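389aa long hypothetical nucleolar protein (Pyrococcus horikoshii, PDB 5ZVE) catalyses the S-adenosyl-L-methionine-dependent methylation of cytosine 72 at its C5 position in several tRNAs. Local coordinates at residues A303-A308 / K335-K340. Sequence-based numbering, arbitrary orientation.
Sequences AFIWAA and KFMIRK. With SAH (S-adenosyl-L-homocysteine), chain C.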
loop_
_atom_site.group_PDB
_atom_site.type_symbol
_atom_site.label_atom_id
_atom_site.label_comp_id
_atom_site.label_asym_id
_atom_site.label_seq_id
_atom_site.Cartn_x
_atom_site.Cartn_y
_atom_site.Cartn_z
ATOM N N ALA A 303 -13.740 12.217 12.025
ATOM C CA ALA A 303 -15.124 11.792 11.896
ATOM C C ALA A 303 -15.242 10.272 11.977
ATOM O O ALA A 303 -16.122 9.752 12.666
ATOM C CB ALA A 303 -15.715 12.316 10.596
ATOM N N PHE A 304 -14.347 9.565 11.281
ATOM C CA PHE A 304 -14.278 8.102 11.352
ATOM C C PHE A 304 -13.977 7.613 12.765
ATOM O O PHE A 304 -14.641 6.716 13.295
ATOM C CB PHE A 304 -13.192 7.560 10.413
ATOM C CG PHE A 304 -13.484 7.748 8.954
ATOM C CD1 PHE A 304 -13.338 8.990 8.357
ATOM C CD2 PHE A 304 -13.863 6.673 8.166
ATOM C CE1 PHE A 304 -13.594 9.163 7.006
ATOM C CE2 PHE A 304 -14.116 6.838 6.813
ATOM C CZ PHE A 304 -13.980 8.082 6.234
ATOM N N ILE A 305 -12.961 8.224 13.360
ATOM C CA ILE A 305 -12.466 7.844 14.670
ATOM C C ILE A 305 -13.552 7.960 15.727
ATOM O O ILE A 305 -13.769 7.039 16.515
ATOM C CB ILE A 305 -11.287 8.729 15.077
ATOM C CG1 ILE A 305 -10.071 8.445 14.192
ATOM C CG2 ILE A 305 -10.976 8.534 16.546
ATOM C CD1 ILE A 305 -8.958 9.461 14.353
ATOM N N TRP A 306 -14.229 9.105 15.734
ATOM C CA TRP A 306 -15.326 9.350 16.660
ATOM C C TRP A 306 -16.428 8.316 16.452
ATOM O O TRP A 306 -16.946 7.750 17.414
ATOM C CB TRP A 306 -15.865 10.780 16.480
ATOM C CG TRP A 306 -16.979 11.185 17.419
ATOM C CD1 TRP A 306 -18.157 11.795 17.077
ATOM C CD2 TRP A 306 -17.020 11.012 18.844
ATOM N NE1 TRP A 306 -18.923 12.014 18.199
ATOM C CE2 TRP A 306 -18.249 11.545 19.296
ATOM C CE3 TRP A 306 -16.139 10.463 19.782
ATOM C CZ2 TRP A 306 -18.619 11.536 20.639
ATOM C CZ3 TRP A 306 -16.510 10.456 21.120
ATOM C CH2 TRP A 306 -17.740 10.992 21.534
ATOM N N ALA A 307 -16.756 8.053 15.190
ATOM C CA ALA A 307 -17.767 7.058 14.853
ATOM C C ALA A 307 -17.360 5.670 15.355
ATOM O O ALA A 307 -18.205 4.888 15.795
ATOM C CB ALA A 307 -18.008 7.033 13.352
ATOM N N ALA A 308 -16.064 5.373 15.292
ATOM C CA ALA A 308 -15.552 4.085 15.747
ATOM C C ALA A 308 -15.625 3.966 17.261
ATOM O O ALA A 308 -16.058 2.943 17.792
ATOM C CB ALA A 308 -14.119 3.891 15.282
ATOM N N LYS A 335 -3.949 11.429 19.982
ATOM C CA LYS A 335 -4.222 12.309 21.119
ATOM C C LYS A 335 -5.710 12.644 21.225
ATOM O O LYS A 335 -6.271 12.663 22.318
ATOM C CB LYS A 335 -3.404 13.598 21.019
ATOM C CG LYS A 335 -1.931 13.410 21.296
ATOM C CD LYS A 335 -1.203 14.733 21.242
ATOM C CE LYS A 335 0.255 14.568 21.619
ATOM N NZ LYS A 335 0.944 15.887 21.719
ATOM N N PHE A 336 -6.332 12.913 20.081
ATOM C CA PHE A 336 -7.781 13.063 20.000
ATOM C C PHE A 336 -8.503 11.867 20.638
ATOM O O PHE A 336 -9.409 12.041 21.453
ATOM C CB PHE A 336 -8.203 13.231 18.538
ATOM C CG PHE A 336 -9.692 13.229 18.319
ATOM C CD1 PHE A 336 -10.479 14.267 18.789
ATOM C CD2 PHE A 336 -10.301 12.205 17.610
ATOM C CE1 PHE A 336 -11.848 14.272 18.576
ATOM C CE2 PHE A 336 -11.670 12.203 17.396
ATOM C CZ PHE A 336 -12.443 13.241 17.879
ATOM N N MET A 337 -8.081 10.658 20.281
ATOM C CA MET A 337 -8.684 9.439 20.812
ATOM C C MET A 337 -8.490 9.318 22.317
ATOM O O MET A 337 -9.371 8.843 23.040
ATOM C CB MET A 337 -8.100 8.203 20.117
ATOM C CG MET A 337 -8.274 8.199 18.613
ATOM S SD MET A 337 -7.789 6.663 17.777
ATOM C CE MET A 337 -6.050 6.574 18.105
ATOM N N ILE A 338 -7.320 9.733 22.783
ATOM C CA ILE A 338 -7.007 9.679 24.196
ATOM C C ILE A 338 -7.922 10.639 24.970
ATOM O O ILE A 338 -8.312 10.354 26.098
ATOM C CB ILE A 338 -5.516 10.001 24.439
ATOM C CG1 ILE A 338 -4.645 8.935 23.762
ATOM C CG2 ILE A 338 -5.197 10.063 25.928
ATOM C CD1 ILE A 338 -3.157 9.132 23.953
ATOM N N ARG A 339 -8.285 11.761 24.352
ATOM C CA ARG A 339 -9.236 12.694 24.965
ATOM C C ARG A 339 -10.671 12.162 24.960
ATOM O O ARG A 339 -11.518 12.648 25.709
ATOM C CB ARG A 339 -9.178 14.053 24.264
ATOM C CG ARG A 339 -7.842 14.767 24.439
ATOM C CD ARG A 339 -7.894 16.242 24.021
ATOM N NE ARG A 339 -8.184 16.436 22.602
ATOM C CZ ARG A 339 -7.256 16.582 21.656
ATOM N NH1 ARG A 339 -5.971 16.549 21.976
ATOM N NH2 ARG A 339 -7.615 16.758 20.390
ATOM N N LYS A 340 -10.936 11.162 24.121
ATOM C CA LYS A 340 -12.277 10.587 23.996
ATOM C C LYS A 340 -12.440 9.221 24.688
ATOM O O LYS A 340 -13.282 8.416 24.288
ATOM C CB LYS A 340 -12.679 10.464 22.517
ATOM C CG LYS A 340 -13.200 11.748 21.807
ATOM C CD LYS A 340 -12.441 13.035 22.127
ATOM C CE LYS A 340 -13.253 14.285 21.744
ATOM N NZ LYS A 340 -14.259 14.702 22.777
HETATM N N SAH C . -8.067 -1.136 4.242
HETATM C CA SAH C . -8.016 -1.348 2.800
HETATM C CB SAH C . -7.615 -0.069 2.064
HETATM C CG SAH C . -8.199 1.236 2.614
HETATM S SD SAH C . -7.989 2.584 1.426
HETATM C C SAH C . -7.114 -2.518 2.400
HETATM O O SAH C . -6.326 -3.025 3.198
HETATM O OXT SAH C . -7.154 -2.991 1.265
HETATM C "C5'" SAH C . -9.228 3.644 2.225
HETATM C "C4'" SAH C . -10.667 3.353 1.806
HETATM O "O4'" SAH C . -11.551 4.212 2.500
HETATM C "C3'" SAH C . -10.952 3.567 0.325
HETATM O "O3'" SAH C . -11.302 2.333 -0.258
HETATM C "C2'" SAH C . -12.159 4.484 0.266
HETATM O "O2'" SAH C . -13.130 3.958 -0.605
HETATM C "C1'" SAH C . -12.682 4.449 1.687
HETATM N N9 SAH C . -13.404 5.673 2.098
HETATM C C8 SAH C . -13.074 6.984 1.861
HETATM N N7 SAH C . -14.016 7.775 2.430
HETATM C C5 SAH C . -14.941 6.989 3.025
HETATM C C6 SAH C . -16.100 7.268 3.740
HETATM N N6 SAH C . -16.488 8.524 3.951
HETATM N N1 SAH C . -16.854 6.226 4.237
HETATM C C2 SAH C . -16.460 4.919 4.024
HETATM N N3 SAH C . -15.310 4.649 3.312
HETATM C C4 SAH C . -14.564 5.668 2.822
#
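CG2 of I305 and CG of F336 both stand anti to their own backbone N (chi1 173° in F336). The methyl points from helix 291-310 to helix 331-339 and meets the edge of the phenyl ring, near the ring plane, with CG2 of I305 3.8 Å from CE2 of F336 as the two side chains slide past each other in opposite directions. The same methyl presses on M337, where CG2 of I305 to CG of M337 measures 3.4 Å, tighter than usual for two carbons; M337 crosses I305 at about a right angle, and its SD lies 3.9 Å from CG2 of I305. The one methyl thus touches two successive residues of helix 331-339, and the axes of 303-308 and 335-339 approach to 10.7 Å at 32°.

Four residues beyond F336, CG of K340 meets the CZ3 corner of the W306 indole obliquely, 3.6 Å from CZ3, and the two side chains cross at about a right angle. The same CG also lies above one face of the F336 ring, offset toward the rim. The ammonium contributes at most a weak cation-pi attraction, NZ of K340 standing 5.5 Å from the centroid of the W306 six-membered ring.

Both helices pack on the Rossmann-like sheet of the methyltransferase domain: I305 touches L272 and Y320, and M337 touches L318. F304, the neighbour of I305, turns to the cofactor side, where its CZ comes within 3.4 Å of C6 of the S-adenosylhomocysteine adenine. Helix 291-310 borders the cofactor with F304 and Y300, while I305 and W306 meet helix 331-339 and K340 by contacts that are almost entirely apolar, so the direct attraction between the segments is probably mostly dispersion, over a modest 243 Å².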